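Local coordinates for protein putative polyketide synthase (Brevibacillus brevis, PDB 5HU7) that probably catalyses the dehydration of beta-hydroxyacyl intermediates bound to acyl carrier protein, as the dehydratase domain of a trans-AT polyketide synthase, at residues P141-P146 and G285-R290; V191-P196 and P254-A259. One frame throughout, in Å; residues are numbered along the deposited sequence.

The two contacts lie in the second hotdog-family region of the chain, their centres about 12 Å apart. Segment 141-146 comes first along the chain, entering helix 145-150; 191-196 and 254-259 follow, and 285-290 comes last, so contact 2 forms within the chain that contact 1 bridges. Strand 276-281 is the neighbour of both 287-298, begun in contact 1, and 258-263, begun in contact 2; strand 188-193 follows on the far side of 258-263. The contacts meet in two places: L145 CD1 packs 3.8 Å from Y258 CE1, and P254 rests on G288 and I289. Contact 2 thus joins neighbouring strands, while contact 1 fastens the approach to helix 145-150 to another strand.

Contact 1: P141-P146 and G285-R290; sequences PTLDLP and GRIGIR
A single beta bridge pairs T142 with R286, tying the loop before helix 145-150 to the chain entering strand 287-298. Two backbone bonds make it: I287 N to P141 O (3.1 Å) and L143 N to G285 O (2.8 Å). G285 suits this place, because its positive phi of 92° would jam a side chain against the preceding carbonyl and a CB would also strike L143 O. The bare backbone lets L145 bring CD1 to 3.6 Å from G285 N.

Beside the bridge, L143 and I287 cross at about a right angle. Chi1 of -64° sets L143 CG anti to its carbonyl carbon, where it meets I287 CD1 at 3.7 Å. Both apolar chains also touch C281 on strand 276-281, next to 287-298 in the hotdog sheet. Just beyond, the chain turns a corner at G288, where G288 and I289 both face L280 in a classic beta bulge.

P141 lies over one face of the R290 guanidinium, its CG 3.4 Å above the plane and displaced toward the rim. Proline offers a rigid apolar surface for this flat cation, whose NH2 forms a salt bridge with E279. An alanine in place of R290 would probably leave the E279 carboxylate without this positive mate and open a gap beside the P141 ring.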
ATOM      1  N   PRO A 141      -8.429  -0.962  32.820  1.00 71.27           N
ATOM      2  CA  PRO A 141      -8.116  -1.542  34.130  1.00 70.59           C
ATOM      3  C   PRO A 141      -6.716  -1.213  34.645  1.00 72.58           C
ATOM      4  O   PRO A 141      -5.846  -0.731  33.921  1.00 71.07           O
ATOM      5  CB  PRO A 141      -8.338  -3.040  33.918  1.00 70.88           C
ATOM      6  CG  PRO A 141      -8.076  -3.272  32.499  1.00 73.90           C
ATOM      7  CD  PRO A 141      -8.353  -1.985  31.752  1.00 70.98           C
ATOM      8  N   THR A 142      -6.536  -1.424  35.928  1.00 71.81           N
ATOM      9  CA  THR A 142      -5.283  -1.145  36.624  1.00 73.41           C
ATOM     10  C   THR A 142      -4.920  -2.273  37.562  1.00 76.67           C
ATOM     11  O   THR A 142      -5.759  -3.096  37.929  1.00 75.89           O
ATOM     12  CB  THR A 142      -5.415   0.135  37.459  1.00 84.94           C
ATOM     13  OG1 THR A 142      -6.430  -0.093  38.427  1.00 89.71           O
ATOM     14  CG2 THR A 142      -5.775   1.352  36.630  1.00 87.44           C
ATOM     15  N   LEU A 143      -3.672  -2.270  37.986  1.00 74.70           N
ATOM     16  CA  LEU A 143      -3.140  -3.219  38.962  1.00 73.77           C
ATOM     17  C   LEU A 143      -2.646  -2.422  40.127  1.00 77.88           C
ATOM     18  O   LEU A 143      -2.110  -1.336  39.936  1.00 77.13           O
ATOM     19  CB  LEU A 143      -1.961  -4.001  38.364  1.00 72.27           C
ATOM     20  CG  LEU A 143      -2.270  -4.898  37.172  1.00 73.75           C
ATOM     21  CD1 LEU A 143      -1.049  -5.684  36.771  1.00 71.52           C
ATOM     22  CD2 LEU A 143      -3.415  -5.875  37.485  1.00 76.23           C
ATOM     23  N   ASP A 144      -2.848  -2.943  41.331  1.00 78.09           N
ATOM     24  CA  ASP A 144      -2.342  -2.343  42.555  1.00 80.34           C
ATOM     25  C   ASP A 144      -0.995  -3.072  42.745  1.00 83.12           C
ATOM     26  O   ASP A 144      -0.954  -4.175  43.291  1.00 81.30           O
ATOM     27  CB  ASP A 144      -3.333  -2.586  43.707  1.00 83.75           C
ATOM     28  CG  ASP A 144      -2.988  -1.909  45.032  1.00103.27           C
ATOM     29  OD1 ASP A 144      -1.963  -1.195  45.091  1.00104.10           O
ATOM     30  OD2 ASP A 144      -3.770  -2.060  45.994  1.00115.38           O
ATOM     31  N   LEU A 145       0.082  -2.503  42.192  1.00 80.92           N
ATOM     32  CA  LEU A 145       1.412  -3.144  42.210  1.00 80.79           C
ATOM     33  C   LEU A 145       1.960  -3.348  43.615  1.00 86.34           C
ATOM     34  O   LEU A 145       2.299  -4.483  43.941  1.00 85.90           O
ATOM     35  CB  LEU A 145       2.433  -2.409  41.311  1.00 80.54           C
ATOM     36  CG  LEU A 145       2.088  -2.361  39.827  1.00 82.44           C
ATOM     37  CD1 LEU A 145       3.043  -1.442  39.091  1.00 82.94           C
ATOM     38  CD2 LEU A 145       2.080  -3.739  39.225  1.00 81.61           C
ATOM     39  N   PRO A 146       1.967  -2.325  44.495  1.00 85.65           N
ATOM     40  CA  PRO A 146       2.445  -2.545  45.882  1.00 86.29           C
ATOM     41  C   PRO A 146       1.725  -3.674  46.625  1.00 89.76           C
ATOM     42  O   PRO A 146       2.373  -4.484  47.286  1.00 91.64           O
ATOM     43  CB  PRO A 146       2.186  -1.199  46.558  1.00 90.01           C
ATOM     44  CG  PRO A 146       2.187  -0.219  45.485  1.00 94.49           C
ATOM     45  CD  PRO A 146       1.577  -0.913  44.291  1.00 87.73           C
ATOM     46  N   GLY A 285       0.929   0.829  37.223  1.00 75.59           N
ATOM     47  CA  GLY A 285      -0.093  -0.205  37.266  1.00 72.55           C
ATOM     48  C   GLY A 285      -1.177  -0.057  36.221  1.00 73.48           C
ATOM     49  O   GLY A 285      -2.073  -0.898  36.180  1.00 69.62           O
ATOM     50  N   ARG A 286      -1.141   1.002  35.379  1.00 72.72           N
ATOM     51  CA  ARG A 286      -2.148   1.181  34.326  1.00 71.93           C
ATOM     52  C   ARG A 286      -1.907   0.143  33.218  1.00 71.95           C
ATOM     53  O   ARG A 286      -0.856   0.146  32.567  1.00 70.76           O
ATOM     54  CB  ARG A 286      -2.151   2.617  33.755  1.00 77.20           C
ATOM     55  CG  ARG A 286      -3.268   2.854  32.699  1.00 97.51           C
ATOM     56  CD  ARG A 286      -3.434   4.320  32.310  1.00120.75           C
ATOM     57  NE  ARG A 286      -4.024   5.138  33.377  1.00136.43           N
ATOM     58  CZ  ARG A 286      -5.324   5.225  33.668  1.00155.35           C
ATOM     59  NH1 ARG A 286      -6.220   4.524  32.973  1.00138.80           N
ATOM     60  NH2 ARG A 286      -5.739   6.005  34.661  1.00149.42           N
ATOM     61  N   ILE A 287      -2.886  -0.748  33.020  1.00 66.22           N
ATOM     62  CA  ILE A 287      -2.767  -1.826  32.034  1.00 63.22           C
ATOM     63  C   ILE A 287      -2.911  -1.270  30.610  1.00 65.65           C
ATOM     64  O   ILE A 287      -3.846  -0.517  30.322  1.00 67.22           O
ATOM     65  CB  ILE A 287      -3.810  -2.947  32.325  1.00 63.90           C
ATOM     66  CG1 ILE A 287      -3.489  -3.606  33.657  1.00 61.83           C
ATOM     67  CG2 ILE A 287      -3.839  -3.984  31.195  1.00 62.44           C
ATOM     68  CD1 ILE A 287      -4.560  -4.339  34.265  1.00 59.78           C
ATOM     69  N   GLY A 288      -1.967  -1.637  29.760  1.00 61.10           N
ATOM     70  CA  GLY A 288      -1.965  -1.272  28.355  1.00 61.10           C
ATOM     71  C   GLY A 288      -2.434  -2.402  27.459  1.00 61.85           C
ATOM     72  O   GLY A 288      -2.942  -2.137  26.376  1.00 58.27           O
ATOM     73  N   ILE A 289      -2.193  -3.679  27.874  1.00 58.63           N
ATOM     74  CA  ILE A 289      -2.555  -4.870  27.111  1.00 56.65           C
ATOM     75  C   ILE A 289      -3.003  -5.990  28.056  1.00 59.33           C
ATOM     76  O   ILE A 289      -2.308  -6.333  29.007  1.00 60.08           O
ATOM     77  CB  ILE A 289      -1.375  -5.393  26.237  1.00 59.92           C
ATOM     78  CG1 ILE A 289      -0.800  -4.312  25.282  1.00 62.12           C
ATOM     79  CG2 ILE A 289      -1.820  -6.631  25.438  1.00 62.20           C
ATOM     80  CD1 ILE A 289       0.590  -4.572  24.833  1.00 67.87           C
ATOM     81  N   ARG A 290      -4.125  -6.608  27.742  1.00 55.28           N
ATOM     82  CA  ARG A 290      -4.664  -7.733  28.488  1.00 54.55           C
ATOM     83  C   ARG A 290      -4.874  -8.896  27.505  1.00 60.48           C
ATOM     84  O   ARG A 290      -5.480  -8.697  26.467  1.00 61.18           O
ATOM     85  CB  ARG A 290      -5.961  -7.334  29.161  1.00 50.13           C
ATOM     86  CG  ARG A 290      -6.815  -8.502  29.629  1.00 64.48           C
ATOM     87  CD  ARG A 290      -8.034  -8.026  30.359  1.00 67.07           C
ATOM     88  NE  ARG A 290      -7.709  -7.473  31.669  1.00 70.44           N
ATOM     89  CZ  ARG A 290      -8.593  -6.943  32.510  1.00 76.50           C
ATOM     90  NH1 ARG A 290      -9.876  -6.848  32.171  1.00 64.15           N
ATOM     91  NH2 ARG A 290      -8.197  -6.479  33.692  1.00 65.37           N
TER

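Contact 2: V191-P196 and P254-A259; sequences VKLSLP and PAVKYA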
ATOM      1  N   VAL A 191       6.068 -10.181  36.992  1.00 63.48           N
ATOM      2  CA  VAL A 191       7.404 -10.054  36.446  1.00 64.39           C
ATOM      3  C   VAL A 191       7.733  -8.599  36.260  1.00 68.64           C
ATOM      4  O   VAL A 191       6.987  -7.905  35.574  1.00 66.53           O
ATOM      5  CB  VAL A 191       7.496 -10.777  35.068  1.00 67.62           C
ATOM      6  CG1 VAL A 191       8.907 -10.714  34.515  1.00 68.30           C
ATOM      7  CG2 VAL A 191       7.045 -12.220  35.175  1.00 66.82           C
ATOM      8  N   LYS A 192       8.863  -8.157  36.792  1.00 67.19           N
ATOM      9  CA  LYS A 192       9.345  -6.799  36.547  1.00 68.57           C
ATOM     10  C   LYS A 192      10.238  -6.900  35.310  1.00 73.75           C
ATOM     11  O   LYS A 192      11.208  -7.664  35.300  1.00 71.21           O
ATOM     12  CB  LYS A 192      10.128  -6.250  37.730  1.00 70.56           C
ATOM     13  CG  LYS A 192      10.547  -4.800  37.525  1.00 89.46           C
ATOM     14  CD  LYS A 192      11.002  -4.166  38.819  1.00 96.03           C
ATOM     15  CE  LYS A 192      11.593  -2.801  38.604  1.00110.97           C
ATOM     16  NZ  LYS A 192      12.906  -2.850  37.903  1.00131.17           N
ATOM     17  N   LEU A 193       9.887  -6.162  34.272  1.00 72.54           N
ATOM     18  CA  LEU A 193      10.575  -6.225  32.991  1.00 72.54           C
ATOM     19  C   LEU A 193      11.538  -5.093  32.769  1.00 78.55           C
ATOM     20  O   LEU A 193      11.274  -3.961  33.143  1.00 78.75           O
ATOM     21  CB  LEU A 193       9.545  -6.206  31.849  1.00 70.67           C
ATOM     22  CG  LEU A 193       8.582  -7.368  31.825  1.00 73.80           C
ATOM     23  CD1 LEU A 193       7.443  -7.064  30.921  1.00 73.55           C
ATOM     24  CD2 LEU A 193       9.274  -8.664  31.434  1.00 75.38           C
ATOM     25  N   SER A 194      12.568  -5.378  31.987  1.00 77.73           N
ATOM     26  CA  SER A 194      13.538  -4.391  31.534  1.00 80.91           C
ATOM     27  C   SER A 194      13.836  -4.815  30.114  1.00 88.06           C
ATOM     28  O   SER A 194      14.867  -5.414  29.820  1.00 90.32           O
ATOM     29  CB  SER A 194      14.752  -4.334  32.455  1.00 83.93           C
ATOM     30  OG  SER A 194      15.900  -3.847  31.791  1.00103.64           O
ATOM     31  N   LEU A 195      12.848  -4.570  29.248  1.00 84.93           N
ATOM     32  CA  LEU A 195      12.907  -4.959  27.853  1.00 84.72           C
ATOM     33  C   LEU A 195      14.055  -4.241  27.144  1.00 96.68           C
ATOM     34  O   LEU A 195      14.346  -3.088  27.468  1.00 97.82           O
ATOM     35  CB  LEU A 195      11.570  -4.675  27.146  1.00 82.13           C
ATOM     36  CG  LEU A 195      10.380  -5.508  27.620  1.00 83.18           C
ATOM     37  CD1 LEU A 195       9.080  -5.008  27.028  1.00 80.53           C
ATOM     38  CD2 LEU A 195      10.578  -6.973  27.314  1.00 84.97           C
ATOM     39  N   PRO A 196      14.752  -4.912  26.200  1.00 97.54           N
ATOM     40  CA  PRO A 196      15.879  -4.248  25.524  1.00100.99           C
ATOM     41  C   PRO A 196      15.504  -2.947  24.824  1.00108.56           C
ATOM     42  O   PRO A 196      14.355  -2.741  24.458  1.00105.90           O
ATOM     43  CB  PRO A 196      16.381  -5.301  24.534  1.00101.65           C
ATOM     44  CG  PRO A 196      15.860  -6.587  25.028  1.00103.05           C
ATOM     45  CD  PRO A 196      14.574  -6.294  25.709  1.00 96.85           C
ATOM     46  N   PRO A 254       2.028   1.403  24.331  1.00 92.73           N
ATOM     47  CA  PRO A 254       2.017   1.254  25.794  1.00 91.10           C
ATOM     48  C   PRO A 254       3.407   0.952  26.364  1.00 90.91           C
ATOM     49  O   PRO A 254       4.188   0.197  25.780  1.00 88.63           O
ATOM     50  CB  PRO A 254       1.051   0.092  26.021  1.00 90.71           C
ATOM     51  CG  PRO A 254       1.162  -0.731  24.810  1.00 94.18           C
ATOM     52  CD  PRO A 254       1.459   0.211  23.671  1.00 91.66           C
ATOM     53  N   ALA A 255       3.711   1.564  27.505  1.00 86.90           N
ATOM     54  CA  ALA A 255       4.961   1.347  28.226  1.00 85.97           C
ATOM     55  C   ALA A 255       4.743   0.121  29.111  1.00 85.32           C
ATOM     56  O   ALA A 255       3.853   0.132  29.964  1.00 86.18           O
ATOM     57  CB  ALA A 255       5.276   2.556  29.072  1.00 89.44           C
ATOM     58  N   VAL A 256       5.500  -0.952  28.870  1.00 75.99           N
ATOM     59  CA  VAL A 256       5.362  -2.211  29.585  1.00 72.70           C
ATOM     60  C   VAL A 256       6.524  -2.426  30.561  1.00 75.50           C
ATOM     61  O   VAL A 256       7.620  -2.770  30.153  1.00 74.13           O
ATOM     62  CB  VAL A 256       5.215  -3.363  28.578  1.00 74.19           C
ATOM     63  CG1 VAL A 256       5.132  -4.718  29.294  1.00 73.04           C
ATOM     64  CG2 VAL A 256       3.996  -3.126  27.681  1.00 72.66           C
ATOM     65  N   LYS A 257       6.278  -2.192  31.846  1.00 73.40           N
ATOM     66  CA  LYS A 257       7.273  -2.385  32.892  1.00 73.89           C
ATOM     67  C   LYS A 257       7.024  -3.654  33.696  1.00 72.27           C
ATOM     68  O   LYS A 257       7.965  -4.179  34.269  1.00 70.19           O
ATOM     69  CB  LYS A 257       7.306  -1.154  33.791  1.00 79.55           C
ATOM     70  CG  LYS A 257       7.558   0.152  33.036  1.00101.92           C
ATOM     71  CD  LYS A 257       8.756   0.106  32.067  1.00114.21           C
ATOM     72  CE  LYS A 257       9.429   1.450  31.870  1.00132.56           C
ATOM     73  NZ  LYS A 257       8.519   2.465  31.273  1.00142.27           N
ATOM     74  N   TYR A 258       5.795  -4.193  33.673  1.00 67.01           N
ATOM     75  CA  TYR A 258       5.438  -5.406  34.398  1.00 64.99           C
ATOM     76  C   TYR A 258       4.486  -6.244  33.624  1.00 69.00           C
ATOM     77  O   TYR A 258       3.638  -5.715  32.900  1.00 68.38           O
ATOM     78  CB  TYR A 258       4.698  -5.079  35.713  1.00 65.26           C
ATOM     79  CG  TYR A 258       5.538  -4.383  36.763  1.00 65.91           C
ATOM     80  CD1 TYR A 258       5.681  -3.004  36.766  1.00 68.82           C
ATOM     81  CD2 TYR A 258       6.147  -5.102  37.778  1.00 66.76           C
ATOM     82  CE1 TYR A 258       6.457  -2.362  37.715  1.00 69.78           C
ATOM     83  CE2 TYR A 258       6.930  -4.471  38.735  1.00 70.18           C
ATOM     84  CZ  TYR A 258       7.069  -3.095  38.712  1.00 80.95           C
ATOM     85  OH  TYR A 258       7.842  -2.440  39.642  1.00 90.66           O
ATOM     86  N   ALA A 259       4.525  -7.550  33.909  1.00 64.24           N
ATOM     87  CA  ALA A 259       3.578  -8.520  33.381  1.00 60.27           C
ATOM     88  C   ALA A 259       3.051  -9.335  34.558  1.00 61.99           C
ATOM     89  O   ALA A 259       3.838  -9.890  35.312  1.00 61.74           O
ATOM     90  CB  ALA A 259       4.260  -9.439  32.370  1.00 59.52           C
TER
HETATM   91  O   HOH W   1      10.526  -2.487  29.551  1.00 89.82           O
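V191 and A259 form an antiparallel hydrogen-bonded pair, with V191 N to A259 O at 2.8 Å and A259 N to V191 O at 3.0 Å, and a third bond runs from L193 N to K257 O (2.8 Å). This joins strands 188-193 and 258-263 of the hotdog sheet, which packs against helix 212-227. K257 and Y258 together face C281 on strand 276-281, the neighbour on the other side, a classic beta bulge.

Toward the helix go V191, touching S219, and A259, whose small methyl suits the place beside L216. L193 also reaches S215, while its CD1 lies 3.7 Å from V256 CG1; the two branched chains run side by side, pointing the same way.

The non-hydrogen-bonded pair K192 and Y258 has its side chains on the other face. With CG anti to the backbone N (chi1 -176°) and the chain extended as far as CE before it bends at chi4, K192 passes obliquely by the tyrosine, CB 3.8 Å from Y258 CE2 and CD 3.7 Å from Y258 OH. A long lysine can do this and still carry NZ to a salt bridge with D180.

Beyond the paired strands, where the two chains diverge, one water bridges the loops, accepting from L195 N at 3.1 Å and donating to V256 O at 3.0 Å.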